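Local coordinates for putative uncharacterized protein (Dictyostelium purpureum, PDB 4R12) that probably serves as an essential, putatively substrate-recruiting subunit of gamma-secretase, the complex that cuts Notch receptors and other membrane proteins within the membrane, at residues Gln64-Ile68 and Asn87-Ile91; Tyr106-Tyr112 and Glu126-Asp132; Ile357-Val361 and Thr436-Ile441. All blocks are in the same frame, centred on the assembly; numbering follows the deposited sequence.

Contact 1 of 3, residues Gln64-Ile68 and Asn87-Ile91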
ATOM      1  N   GLN A  64      41.706  -3.511   5.944  1.00 72.09           N
ATOM      2  CA  GLN A  64      42.398  -3.931   4.724  1.00 72.48           C
ATOM      3  C   GLN A  64      42.104  -2.951   3.584  1.00 70.39           C
ATOM      4  O   GLN A  64      42.836  -2.867   2.595  1.00 71.37           O
ATOM      5  CB  GLN A  64      41.974  -5.361   4.351  1.00 72.48           C
ATOM      6  CG  GLN A  64      42.199  -5.785   2.896  1.00 72.54           C
ATOM      7  CD  GLN A  64      41.652  -7.173   2.611  1.00 73.33           C
ATOM      8  OE1 GLN A  64      41.526  -7.996   3.518  1.00 72.13           O
ATOM      9  NE2 GLN A  64      41.318  -7.437   1.352  1.00 71.59           N
ATOM     10  N   GLN A  65      41.036  -2.186   3.754  1.00 69.24           N
ATOM     11  CA  GLN A  65      40.555  -1.297   2.716  1.00 67.72           C
ATOM     12  C   GLN A  65      39.858  -0.080   3.313  1.00 65.81           C
ATOM     13  O   GLN A  65      39.280  -0.155   4.400  1.00 66.47           O
ATOM     14  CB  GLN A  65      39.598  -2.057   1.798  1.00 65.04           C
ATOM     15  CG  GLN A  65      38.918  -1.207   0.743  1.00 63.26           C
ATOM     16  CD  GLN A  65      39.296  -1.635  -0.646  1.00 62.59           C
ATOM     17  OE1 GLN A  65      40.360  -2.218  -0.851  1.00 65.52           O
ATOM     18  NE2 GLN A  65      38.426  -1.361  -1.614  1.00 60.08           N
ATOM     19  N   LYS A  66      39.925   1.041   2.605  1.00 61.60           N
ATOM     20  CA  LYS A  66      39.114   2.194   2.951  1.00 62.49           C
ATOM     21  C   LYS A  66      37.643   1.906   2.614  1.00 58.51           C
ATOM     22  O   LYS A  66      36.816   1.719   3.501  1.00 59.10           O
ATOM     23  CB  LYS A  66      39.609   3.446   2.216  1.00 61.63           C
ATOM     24  CG  LYS A  66      38.766   4.695   2.458  1.00 62.00           C
ATOM     25  CD  LYS A  66      39.165   5.843   1.530  1.00 63.56           C
ATOM     26  CE  LYS A  66      40.479   6.489   1.954  1.00 66.75           C
ATOM     27  NZ  LYS A  66      40.368   7.215   3.258  1.00 64.53           N
ATOM     28  N   ASP A  67      37.329   1.834   1.327  1.00 56.47           N
ATOM     29  CA  ASP A  67      35.939   1.778   0.890  1.00 52.79           C
ATOM     30  C   ASP A  67      35.330   0.377   1.019  1.00 52.19           C
ATOM     31  O   ASP A  67      35.795  -0.570   0.387  1.00 50.49           O
ATOM     32  CB  ASP A  67      35.836   2.275  -0.555  1.00 52.52           C
ATOM     33  CG  ASP A  67      36.400   3.685  -0.726  1.00 56.15           C
ATOM     34  OD1 ASP A  67      36.291   4.485   0.233  1.00 52.69           O
ATOM     35  OD2 ASP A  67      36.953   3.989  -1.810  1.00 56.14           O
ATOM     36  N   ILE A  68      34.287   0.256   1.836  1.00 50.06           N
ATOM     37  CA  ILE A  68      33.656  -1.040   2.086  1.00 47.11           C
ATOM     38  C   ILE A  68      32.156  -1.043   1.770  1.00 43.41           C
ATOM     39  O   ILE A  68      31.427  -0.169   2.237  1.00 41.03           O
ATOM     40  CB  ILE A  68      33.849  -1.465   3.561  1.00 50.95           C
ATOM     41  CG1 ILE A  68      35.341  -1.557   3.901  1.00 55.40           C
ATOM     42  CG2 ILE A  68      33.137  -2.790   3.846  1.00 48.18           C
ATOM     43  CD1 ILE A  68      35.627  -1.765   5.378  1.00 58.34           C
ATOM     44  N   ASN A  87      33.306   2.512  11.858  1.00 58.93           N
ATOM     45  CA  ASN A  87      34.597   2.016  11.404  1.00 62.61           C
ATOM     46  C   ASN A  87      35.546   3.139  10.990  1.00 65.54           C
ATOM     47  O   ASN A  87      35.127   4.210  10.626  1.00 65.52           O
ATOM     48  CB  ASN A  87      34.405   1.068  10.236  1.00 61.94           C
ATOM     49  CG  ASN A  87      35.668   0.360   9.842  1.00 63.89           C
ATOM     50  OD1 ASN A  87      36.720   0.974   9.721  1.00 68.21           O
ATOM     51  ND2 ASN A  87      35.575  -0.935   9.624  1.00 63.54           N
ATOM     52  N   LYS A  88      36.838   2.902  11.061  1.00 66.10           N
ATOM     53  CA  LYS A  88      37.812   3.918  10.664  1.00 67.61           C
ATOM     54  C   LYS A  88      37.839   3.969   9.157  1.00 65.94           C
ATOM     55  O   LYS A  88      38.086   4.982   8.548  1.00 64.97           O
ATOM     56  CB  LYS A  88      39.179   3.554  11.216  1.00 69.42           C
ATOM     57  CG  LYS A  88      39.103   2.903  12.584  1.00 70.13           C
ATOM     58  CD  LYS A  88      39.802   1.562  12.588  1.00 72.46           C
ATOM     59  CE  LYS A  88      38.949   0.503  11.916  1.00 71.54           C
ATOM     60  NZ  LYS A  88      37.800   0.145  12.778  1.00 68.82           N
ATOM     61  N   SER A  89      37.556   2.833   8.561  1.00 67.52           N
ATOM     62  CA  SER A  89      37.228   2.769   7.173  1.00 66.72           C
ATOM     63  C   SER A  89      35.862   3.381   7.148  1.00 63.48           C
ATOM     64  O   SER A  89      35.233   3.508   8.181  1.00 63.33           O
ATOM     65  CB  SER A  89      37.170   1.315   6.752  1.00 64.78           C
ATOM     66  OG  SER A  89      38.457   0.742   6.733  1.00 68.15           O
ATOM     67  N   LYS A  90      35.416   3.801   5.991  1.00 59.87           N
ATOM     68  CA  LYS A  90      34.113   4.402   5.902  1.00 57.80           C
ATOM     69  C   LYS A  90      33.263   3.458   5.107  1.00 54.09           C
ATOM     70  O   LYS A  90      33.720   2.891   4.137  1.00 51.71           O
ATOM     71  CB  LYS A  90      34.190   5.779   5.275  1.00 56.80           C
ATOM     72  CG  LYS A  90      33.096   6.727   5.712  1.00 56.23           C
ATOM     73  CD  LYS A  90      32.625   7.573   4.539  1.00 56.33           C
ATOM     74  CE  LYS A  90      32.438   9.033   4.920  1.00 59.17           C
ATOM     75  NZ  LYS A  90      31.155   9.370   5.609  1.00 56.60           N
ATOM     76  N   ILE A  91      32.043   3.268   5.571  1.00 51.88           N
ATOM     77  CA  ILE A  91      31.107   2.382   4.925  1.00 46.26           C
ATOM     78  C   ILE A  91      30.544   3.093   3.731  1.00 42.45           C
ATOM     79  O   ILE A  91      30.101   4.171   3.844  1.00 43.46           O
ATOM     80  CB  ILE A  91      29.983   2.021   5.885  1.00 45.82           C
ATOM     81  CG1 ILE A  91      28.971   1.145   5.200  1.00 42.55           C
ATOM     82  CG2 ILE A  91      29.330   3.273   6.407  1.00 44.35           C
ATOM     83  CD1 ILE A  91      28.178   0.351   6.191  1.00 43.87           C
TER
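The one hydrogen bond that crosses this contact runs from the Ser89 hydroxyl to the backbone carbonyl of Gln65, with OG of Ser89 2.6 Å from O of Gln65. The donor lies in the carbonyl plane, at a C=O...donor angle of 155°. Ser89 can reach it because OG stands anti to its own carbonyl carbon (chi1 -71°), which turns the hydroxyl across to the loop ahead of strand 67-72.

Van der Waals contacts surround this bond. CB of Ser89 rests 3.3 Å from O of Lys66. From the strand side, the far end of Ile68 comes in, its CD1 3.7 Å from CB of Ser89; chi1 of -59° and an extended chi2 carry this methyl back along the chain to the serine. An alanine in place of Ser89 would probably keep most of this packing but leave the Gln65 carbonyl without its hydroxyl partner, so that the loop there is held less firmly. Ile91 adds a looser touch through CG1, 4.1 Å from O of Ile68.

The backbones come together in parallel at Ile68 and Ile91, whose CA atoms are 5.1 Å apart, and the backbone of Ile68 bonds onward to that of Glu92. Just before this point two acceptors, O of Lys66 and O of Lys90, face each other without a bond. Ile68 also packs against Ile46 and Tyr48 of strand 43-50. The contact is therefore the entry of two neighbouring parallel strands, 67-72 and 90-96, of the beta-alpha-beta unit that they form with helix 79-83 in the small lobe.

Contact 2 of 3, residues Tyr106-Tyr112 and Glu126-Asp132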
ATOM      1  N   TYR A 106       9.956  -8.457  13.091  1.00 27.80           N
ATOM      2  CA  TYR A 106      10.662  -7.216  12.822  1.00 26.56           C
ATOM      3  C   TYR A 106       9.820  -6.194  12.060  1.00 26.08           C
ATOM      4  O   TYR A 106       9.246  -6.516  11.020  1.00 24.02           O
ATOM      5  CB  TYR A 106      11.958  -7.504  12.028  1.00 26.50           C
ATOM      6  CG  TYR A 106      12.683  -6.229  11.726  1.00 26.83           C
ATOM      7  CD1 TYR A 106      13.269  -5.505  12.759  1.00 28.28           C
ATOM      8  CD2 TYR A 106      12.736  -5.708  10.436  1.00 26.16           C
ATOM      9  CE1 TYR A 106      13.902  -4.323  12.526  1.00 29.66           C
ATOM     10  CE2 TYR A 106      13.388  -4.503  10.185  1.00 25.99           C
ATOM     11  CZ  TYR A 106      13.965  -3.820  11.247  1.00 28.37           C
ATOM     12  OH  TYR A 106      14.612  -2.628  11.060  1.00 29.24           O
ATOM     13  N   SER A 107       9.758  -4.966  12.571  1.00 26.44           N
ATOM     14  CA  SER A 107       9.146  -3.860  11.834  1.00 25.06           C
ATOM     15  C   SER A 107      10.028  -2.615  11.869  1.00 26.89           C
ATOM     16  O   SER A 107      10.356  -2.103  12.945  1.00 28.61           O
ATOM     17  CB  SER A 107       7.758  -3.528  12.394  1.00 23.33           C
ATOM     18  OG  SER A 107       7.225  -2.364  11.782  1.00 24.32           O
ATOM     19  N   PRO A 108      10.419  -2.128  10.686  1.00 25.10           N
ATOM     20  CA  PRO A 108      11.177  -0.885  10.530  1.00 25.74           C
ATOM     21  C   PRO A 108      10.259   0.330  10.529  1.00 26.46           C
ATOM     22  O   PRO A 108      10.701   1.440  10.271  1.00 26.58           O
ATOM     23  CB  PRO A 108      11.832  -1.050   9.154  1.00 25.81           C
ATOM     24  CG  PRO A 108      10.775  -1.803   8.379  1.00 22.84           C
ATOM     25  CD  PRO A 108      10.112  -2.743   9.376  1.00 24.82           C
ATOM     26  N   ASP A 109       8.979   0.124  10.803  1.00 28.01           N
ATOM     27  CA  ASP A 109       8.030   1.227  10.731  1.00 28.45           C
ATOM     28  C   ASP A 109       7.832   1.884  12.095  1.00 30.04           C
ATOM     29  O   ASP A 109       8.609   1.657  13.019  1.00 30.18           O
ATOM     30  CB  ASP A 109       6.696   0.735  10.170  1.00 27.73           C
ATOM     31  CG  ASP A 109       6.021   1.767   9.285  1.00 30.54           C
ATOM     32  OD1 ASP A 109       5.362   2.674   9.836  1.00 34.20           O
ATOM     33  OD2 ASP A 109       6.147   1.668   8.043  1.00 30.59           O
ATOM     34  N   SER A 110       6.789   2.702  12.216  1.00 28.32           N
ATOM     35  CA  SER A 110       6.499   3.429  13.457  1.00 31.61           C
ATOM     36  C   SER A 110       5.769   2.570  14.504  1.00 31.78           C
ATOM     37  O   SER A 110       5.060   1.631  14.148  1.00 29.22           O
ATOM     38  CB  SER A 110       5.658   4.669  13.131  1.00 29.90           C
ATOM     39  OG  SER A 110       5.130   5.259  14.301  1.00 35.66           O
ATOM     40  N   ARG A 111       5.928   2.913  15.786  1.00 30.10           N
ATOM     41  CA  ARG A 111       5.197   2.243  16.870  1.00 30.25           C
ATOM     42  C   ARG A 111       3.696   2.530  16.807  1.00 30.31           C
ATOM     43  O   ARG A 111       2.881   1.754  17.311  1.00 29.38           O
ATOM     44  CB  ARG A 111       5.730   2.677  18.243  1.00 34.01           C
ATOM     45  CG  ARG A 111       7.204   2.366  18.523  1.00 37.00           C
ATOM     46  CD  ARG A 111       7.377   0.994  19.166  1.00 37.20           C
ATOM     47  NE  ARG A 111       8.753   0.718  19.579  1.00 35.09           N
ATOM     48  CZ  ARG A 111       9.222   0.870  20.820  1.00 40.77           C
ATOM     49  NH1 ARG A 111       8.436   1.314  21.788  1.00 40.50           N
ATOM     50  NH2 ARG A 111      10.492   0.589  21.091  1.00 40.56           N
ATOM     51  N   TYR A 112       3.344   3.671  16.224  1.00 27.51           N
ATOM     52  CA  TYR A 112       1.948   4.031  15.989  1.00 30.09           C
ATOM     53  C   TYR A 112       1.900   4.725  14.633  1.00 29.75           C
ATOM     54  O   TYR A 112       2.047   5.940  14.541  1.00 27.33           O
ATOM     55  CB  TYR A 112       1.413   4.924  17.130  1.00 31.22           C
ATOM     56  CG  TYR A 112      -0.076   5.261  17.120  1.00 32.21           C
ATOM     57  CD1 TYR A 112      -0.778   5.443  15.928  1.00 30.42           C
ATOM     58  CD2 TYR A 112      -0.772   5.425  18.314  1.00 36.43           C
ATOM     59  CE1 TYR A 112      -2.116   5.768  15.922  1.00 32.98           C
ATOM     60  CE2 TYR A 112      -2.123   5.744  18.319  1.00 32.41           C
ATOM     61  CZ  TYR A 112      -2.787   5.922  17.121  1.00 32.79           C
ATOM     62  OH  TYR A 112      -4.127   6.250  17.115  1.00 31.10           O
ATOM     63  N   GLU A 126       0.699   2.063  21.660  1.00 32.47           N
ATOM     64  CA  GLU A 126       1.630   1.604  20.647  1.00 32.19           C
ATOM     65  C   GLU A 126       1.045   0.372  19.991  1.00 29.90           C
ATOM     66  O   GLU A 126       1.112  -0.721  20.561  1.00 31.09           O
ATOM     67  CB  GLU A 126       2.994   1.277  21.250  1.00 32.54           C
ATOM     68  CG  GLU A 126       3.656   2.458  21.943  1.00 36.63           C
ATOM     69  CD  GLU A 126       5.097   2.175  22.314  1.00 42.68           C
ATOM     70  OE1 GLU A 126       5.457   0.981  22.446  1.00 44.05           O
ATOM     71  OE2 GLU A 126       5.864   3.147  22.483  1.00 46.86           O
ATOM     72  N   TRP A 127       0.461   0.558  18.808  1.00 28.49           N
ATOM     73  CA  TRP A 127      -0.213  -0.517  18.087  1.00 27.59           C
ATOM     74  C   TRP A 127       0.780  -1.507  17.466  1.00 27.59           C
ATOM     75  O   TRP A 127       0.466  -2.681  17.265  1.00 26.81           O
ATOM     76  CB  TRP A 127      -1.120   0.075  16.998  1.00 27.08           C
ATOM     77  CG  TRP A 127      -2.322   0.764  17.554  1.00 28.92           C
ATOM     78  CD1 TRP A 127      -2.480   2.105  17.789  1.00 29.51           C
ATOM     79  CD2 TRP A 127      -3.544   0.139  17.960  1.00 28.22           C
ATOM     80  NE1 TRP A 127      -3.735   2.347  18.326  1.00 29.64           N
ATOM     81  CE2 TRP A 127      -4.405   1.150  18.435  1.00 29.36           C
ATOM     82  CE3 TRP A 127      -3.995  -1.188  17.966  1.00 26.98           C
ATOM     83  CZ2 TRP A 127      -5.691   0.878  18.910  1.00 29.36           C
ATOM     84  CZ3 TRP A 127      -5.270  -1.458  18.433  1.00 28.00           C
ATOM     85  CH2 TRP A 127      -6.104  -0.431  18.899  1.00 27.99           C
ATOM     86  N   ASN A 128       1.985  -1.014  17.194  1.00 26.27           N
ATOM     87  CA  ASN A 128       3.057  -1.780  16.558  1.00 26.55           C
ATOM     88  C   ASN A 128       4.306  -1.715  17.459  1.00 29.70           C
ATOM     89  O   ASN A 128       5.330  -1.149  17.064  1.00 28.19           O
ATOM     90  CB  ASN A 128       3.323  -1.190  15.158  1.00 26.43           C
ATOM     91  CG  ASN A 128       4.315  -2.008  14.318  1.00 24.77           C
ATOM     92  OD1 ASN A 128       4.415  -3.222  14.449  1.00 26.09           O
ATOM     93  ND2 ASN A 128       5.059  -1.317  13.444  1.00 25.43           N
ATOM     94  N   PRO A 129       4.212  -2.263  18.691  1.00 30.41           N
ATOM     95  CA  PRO A 129       5.213  -1.939  19.728  1.00 31.89           C
ATOM     96  C   PRO A 129       6.611  -2.533  19.472  1.00 33.01           C
ATOM     97  O   PRO A 129       7.595  -2.055  20.036  1.00 33.99           O
ATOM     98  CB  PRO A 129       4.586  -2.527  21.007  1.00 34.62           C
ATOM     99  CG  PRO A 129       3.726  -3.646  20.517  1.00 32.44           C
ATOM    100  CD  PRO A 129       3.172  -3.181  19.201  1.00 29.61           C
ATOM    101  N   ASN A 130       6.703  -3.546  18.615  1.00 32.07           N
ATOM    102  CA  ASN A 130       7.988  -4.182  18.330  1.00 34.29           C
ATOM    103  C   ASN A 130       8.868  -3.367  17.365  1.00 34.04           C
ATOM    104  O   ASN A 130      10.042  -3.672  17.179  1.00 34.66           O
ATOM    105  CB  ASN A 130       7.750  -5.583  17.769  1.00 36.04           C
ATOM    106  CG  ASN A 130       9.022  -6.391  17.650  1.00 37.98           C
ATOM    107  OD1 ASN A 130       9.372  -6.861  16.565  1.00 37.89           O
ATOM    108  ND2 ASN A 130       9.730  -6.552  18.763  1.00 38.88           N
ATOM    109  N   ALA A 131       8.293  -2.324  16.776  1.00 30.88           N
ATOM    110  CA  ALA A 131       8.933  -1.567  15.711  1.00 30.02           C
ATOM    111  C   ALA A 131      10.214  -0.861  16.155  1.00 33.52           C
ATOM    112  O   ALA A 131      10.297  -0.369  17.283  1.00 34.97           O
ATOM    113  CB  ALA A 131       7.955  -0.545  15.160  1.00 28.15           C
ATOM    114  N   ASP A 132      11.208  -0.786  15.274  1.00 30.94           N
ATOM    115  CA  ASP A 132      12.411  -0.023  15.614  1.00 31.61           C
ATOM    116  C   ASP A 132      12.559   1.251  14.766  1.00 31.61           C
ATOM    117  O   ASP A 132      13.546   1.981  14.896  1.00 31.85           O
ATOM    118  CB  ASP A 132      13.660  -0.918  15.516  1.00 30.70           C
ATOM    119  CG  ASP A 132      14.133  -1.165  14.080  1.00 31.11           C
ATOM    120  OD1 ASP A 132      13.444  -0.793  13.102  1.00 29.23           O
ATOM    121  OD2 ASP A 132      15.220  -1.761  13.940  1.00 31.69           O
TER
HETATM  122  O   HOH W   1      11.135  -4.439  15.014  1.00 32.35           O
HETATM  123  O   HOH W   2      -5.314   4.694  18.910  1.00 32.89           O
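Asn128 and Ser107 meet at the tightly packed heart of this contact, where ND2 of Asn128 lies 2.9 Å from OG of Ser107, the hydroxyl oxygen sitting in the amide plane. The same nitrogen also gives a bond to O of Ser110, 3.0 Å from ND2 of Asn128, approaching from above that carbonyl's plane, so two bonds fix the rotation of the amide. CG of Asn128 stands anti to its backbone N (chi1 -173°), which turns the amide inward between the loops. Ser107 OG also accepts from the backbone N of Asp109, closing an ST turn, and gives its own proton to Tyr412 O. Beside it, the Asp132 backbone N bonds nearly head-on to the Ser107 carbonyl (N to O 2.8 Å), while CB of Ala131 presses to 3.1 Å from O of Asp109. The Asn128 backbone N completes the inner set by bonding to O of Arg111.

The rings at the far end are also closely fitted. Trp127 turns its edge, led by CD1, to the centre of the Tyr112 face, a T-shaped (edge-to-face) pair with planes 89° apart, and one water accepts from both Tyr112 OH and Trp127 NE1.

The outer side is more open to solvent and charged. NE of exposed Arg111 bonds in plane to a lone pair of Ala131 O, 3.0 Å away, and O of Pro129 lies over one face of the guanidinium. NH1 of Arg111 forms a bent salt bridge to OE1 of Glu126, at 3.1 Å.

Bonds onward to Pro410, Tyr412, Tyr405 and Tyr407 tie both loop arms to the large lobe, consistent with the lid that the nicastrin small lobe extends over the large-lobe pocket.

Contact 3 of 3, residues Ile357-Val361 and Thr436-Ile441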
ATOM      1  N   ILE A 357     -25.017  -8.815  12.938  1.00 32.21           N
ATOM      2  CA  ILE A 357     -25.170  -9.518  11.663  1.00 33.64           C
ATOM      3  C   ILE A 357     -23.870 -10.227  11.266  1.00 30.75           C
ATOM      4  O   ILE A 357     -23.890 -11.369  10.782  1.00 31.85           O
ATOM      5  CB  ILE A 357     -25.622  -8.548  10.549  1.00 34.41           C
ATOM      6  CG1 ILE A 357     -27.001  -7.983  10.894  1.00 35.24           C
ATOM      7  CG2 ILE A 357     -25.678  -9.256   9.205  1.00 31.46           C
ATOM      8  CD1 ILE A 357     -27.293  -6.648  10.259  1.00 34.92           C
ATOM      9  N   LEU A 358     -22.739  -9.561  11.490  1.00 31.14           N
ATOM     10  CA  LEU A 358     -21.440 -10.192  11.252  1.00 29.60           C
ATOM     11  C   LEU A 358     -21.269 -11.476  12.057  1.00 30.00           C
ATOM     12  O   LEU A 358     -20.856 -12.494  11.501  1.00 28.68           O
ATOM     13  CB  LEU A 358     -20.286  -9.235  11.577  1.00 29.32           C
ATOM     14  CG  LEU A 358     -19.735  -8.366  10.455  1.00 31.56           C
ATOM     15  CD1 LEU A 358     -18.681  -7.431  11.000  1.00 31.27           C
ATOM     16  CD2 LEU A 358     -19.137  -9.229   9.346  1.00 31.03           C
ATOM     17  N   ASP A 359     -21.586 -11.416  13.354  1.00 29.24           N
ATOM     18  CA  ASP A 359     -21.564 -12.583  14.245  1.00 29.35           C
ATOM     19  C   ASP A 359     -22.439 -13.722  13.726  1.00 30.56           C
ATOM     20  O   ASP A 359     -22.034 -14.885  13.727  1.00 32.06           O
ATOM     21  CB  ASP A 359     -22.057 -12.214  15.657  1.00 32.43           C
ATOM     22  CG  ASP A 359     -21.114 -11.269  16.398  1.00 36.38           C
ATOM     23  OD1 ASP A 359     -19.920 -11.180  16.025  1.00 34.72           O
ATOM     24  OD2 ASP A 359     -21.576 -10.627  17.367  1.00 35.09           O
ATOM     25  N   GLN A 360     -23.653 -13.370  13.317  1.00 30.00           N
ATOM     26  CA  GLN A 360     -24.604 -14.336  12.793  1.00 33.42           C
ATOM     27  C   GLN A 360     -24.070 -15.037  11.546  1.00 30.87           C
ATOM     28  O   GLN A 360     -24.115 -16.263  11.457  1.00 30.78           O
ATOM     29  CB  GLN A 360     -25.934 -13.655  12.468  1.00 33.95           C
ATOM     30  CG  GLN A 360     -26.721 -13.195  13.698  1.00 34.95           C
ATOM     31  CD  GLN A 360     -27.852 -12.253  13.329  1.00 38.93           C
ATOM     32  OE1 GLN A 360     -28.369 -12.290  12.206  1.00 41.44           O
ATOM     33  NE2 GLN A 360     -28.236 -11.387  14.268  1.00 42.93           N
ATOM     34  N   VAL A 361     -23.572 -14.260  10.590  1.00 29.36           N
ATOM     35  CA  VAL A 361     -23.069 -14.855   9.362  1.00 29.46           C
ATOM     36  C   VAL A 361     -21.905 -15.800   9.665  1.00 28.57           C
ATOM     37  O   VAL A 361     -21.852 -16.903   9.143  1.00 31.45           O
ATOM     38  CB  VAL A 361     -22.630 -13.783   8.355  1.00 28.83           C
ATOM     39  CG1 VAL A 361     -22.029 -14.447   7.116  1.00 27.95           C
ATOM     40  CG2 VAL A 361     -23.818 -12.937   7.957  1.00 30.58           C
ATOM     41  N   THR A 436     -21.681 -12.390   2.229  1.00 25.57           N
ATOM     42  CA  THR A 436     -23.010 -12.659   2.772  1.00 26.55           C
ATOM     43  C   THR A 436     -23.458 -11.510   3.688  1.00 26.41           C
ATOM     44  O   THR A 436     -24.618 -11.081   3.660  1.00 27.91           O
ATOM     45  CB  THR A 436     -23.009 -13.993   3.532  1.00 28.38           C
ATOM     46  OG1 THR A 436     -22.641 -15.047   2.626  1.00 26.70           O
ATOM     47  CG2 THR A 436     -24.401 -14.294   4.129  1.00 30.70           C
ATOM     48  N   PHE A 437     -22.517 -11.003   4.477  1.00 26.18           N
ATOM     49  CA  PHE A 437     -22.781  -9.901   5.394  1.00 26.19           C
ATOM     50  C   PHE A 437     -23.207  -8.650   4.630  1.00 27.46           C
ATOM     51  O   PHE A 437     -24.216  -8.031   4.958  1.00 29.19           O
ATOM     52  CB  PHE A 437     -21.533  -9.636   6.250  1.00 25.74           C
ATOM     53  CG  PHE A 437     -21.527  -8.300   6.954  1.00 27.23           C
ATOM     54  CD1 PHE A 437     -22.430  -8.028   7.974  1.00 28.05           C
ATOM     55  CD2 PHE A 437     -20.583  -7.341   6.629  1.00 26.94           C
ATOM     56  CE1 PHE A 437     -22.414  -6.800   8.633  1.00 29.75           C
ATOM     57  CE2 PHE A 437     -20.556  -6.104   7.285  1.00 27.85           C
ATOM     58  CZ  PHE A 437     -21.475  -5.838   8.290  1.00 29.76           C
ATOM     59  N   ILE A 438     -22.425  -8.276   3.618  1.00 26.34           N
ATOM     60  CA  ILE A 438     -22.745  -7.109   2.807  1.00 25.99           C
ATOM     61  C   ILE A 438     -24.100  -7.263   2.127  1.00 28.11           C
ATOM     62  O   ILE A 438     -24.908  -6.327   2.121  1.00 29.47           O
ATOM     63  CB  ILE A 438     -21.637  -6.847   1.764  1.00 25.59           C
ATOM     64  CG1 ILE A 438     -20.396  -6.311   2.478  1.00 24.98           C
ATOM     65  CG2 ILE A 438     -22.118  -5.868   0.675  1.00 27.76           C
ATOM     66  CD1 ILE A 438     -19.122  -6.417   1.674  1.00 26.29           C
ATOM     67  N   ASP A 439     -24.362  -8.445   1.583  1.00 28.14           N
ATOM     68  CA  ASP A 439     -25.656  -8.730   0.970  1.00 28.64           C
ATOM     69  C   ASP A 439     -26.797  -8.550   1.977  1.00 29.74           C
ATOM     70  O   ASP A 439     -27.816  -7.935   1.664  1.00 30.04           O
ATOM     71  CB  ASP A 439     -25.673 -10.147   0.382  1.00 30.49           C
ATOM     72  CG  ASP A 439     -27.019 -10.504  -0.255  1.00 33.64           C
ATOM     73  OD1 ASP A 439     -27.273 -10.079  -1.405  1.00 32.72           O
ATOM     74  OD2 ASP A 439     -27.821 -11.206   0.398  1.00 34.48           O
ATOM     75  N   ARG A 440     -26.613  -9.042   3.196  1.00 28.63           N
ATOM     76  CA  ARG A 440     -27.663  -8.912   4.206  1.00 31.60           C
ATOM     77  C   ARG A 440     -27.904  -7.456   4.600  1.00 31.42           C
ATOM     78  O   ARG A 440     -29.058  -7.012   4.630  1.00 31.01           O
ATOM     79  CB  ARG A 440     -27.330  -9.756   5.438  1.00 30.85           C
ATOM     80  CG  ARG A 440     -27.477 -11.253   5.185  1.00 32.16           C
ATOM     81  CD  ARG A 440     -27.519 -12.045   6.490  1.00 36.06           C
ATOM     82  NE  ARG A 440     -28.602 -11.588   7.363  1.00 40.09           N
ATOM     83  CZ  ARG A 440     -28.695 -11.860   8.665  1.00 40.47           C
ATOM     84  NH1 ARG A 440     -27.768 -12.593   9.276  1.00 39.90           N
ATOM     85  NH2 ARG A 440     -29.722 -11.389   9.361  1.00 42.00           N
ATOM     86  N   ILE A 441     -26.850  -6.692   4.885  1.00 30.10           N
ATOM     87  CA  ILE A 441     -27.108  -5.321   5.324  1.00 31.63           C
ATOM     88  C   ILE A 441     -27.502  -4.421   4.155  1.00 31.37           C
ATOM     89  O   ILE A 441     -28.004  -3.319   4.369  1.00 32.34           O
ATOM     90  CB  ILE A 441     -25.906  -4.676   6.064  1.00 33.21           C
ATOM     91  CG1 ILE A 441     -24.708  -4.511   5.137  1.00 30.23           C
ATOM     92  CG2 ILE A 441     -25.549  -5.457   7.330  1.00 31.64           C
ATOM     93  CD1 ILE A 441     -23.612  -3.684   5.757  1.00 31.49           C
TER
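Phe437 has more surface buried here than any other residue of the contact, its ring lying under Leu358. CG of Leu358 sits almost on the ring normal, 3.6 Å from the centroid of Phe437, a CH-pi contact over the centre of the face, and CD2 of Leu358 comes to 3.5 Å from CG of Phe437. The ring is brought there by a first torsion of 164°, which sets CG anti to the backbone N and swings the aromatic group out toward helix 352-362.

Ile357 works at the edge of the same ring. Its CG2 approaches CD1 of Phe437 to 3.7 Å near the ring plane, so the phenylalanine is bounded on a face by Leu358 and on an edge by the residue before it. The other branch of Ile357 crosses to Ile441, with CD1 of Ile357 3.6 Å from CG2 of Ile441.

Arg440 draws on both kinds of chemistry. One face of its guanidinium is covered by CG2 of Ile357, off-centre, while the end of the group turns to Gln360: OE1 of Gln360 accepts from NH1 of Arg440 at 3.0 Å and from NH2 of Arg440 at 3.3 Å. Both nitrogens thus hold a single oxygen lying in the guanidinium plane, an end-on grip on the more exposed side. Val361 fills the stretch toward Thr436, with CG1 of Val361 3.7 Å from CB of Thr436.

The axes of segments 357-361 and 436-441 pass 9.6 Å apart, their N-to-C directions at 132°. Leu358 leans on Phe372 of strand 370-374 and Ile441 on Ile215 of strand 214-220, helix-on-helix packing of two neighbouring helices that both lean on strands of the alpha/beta large lobe, whose fold is related to the zinc exopeptidases.

In the fold
Contacts 1 and 2 both belong to the small lobe, their centres about 32 Å apart, yet they hold different elements: paired parallel strands in the first, irregular loop arms in the second. Contact 3 joins two helices of the large-lobe region, its centre about 62 Å from that of contact 1 and across the chain's centre from it. Contact 2 sits between them, nearest the middle, and its loops bond to residues of the large lobe. None is wholly buried. Chemistry follows place: one hydroxyl bond and backbone pairing at the strand entry, dense polar bonding with a charged outer edge in the loops, and mainly apolar packing with a polar bond at the exposed side between helices.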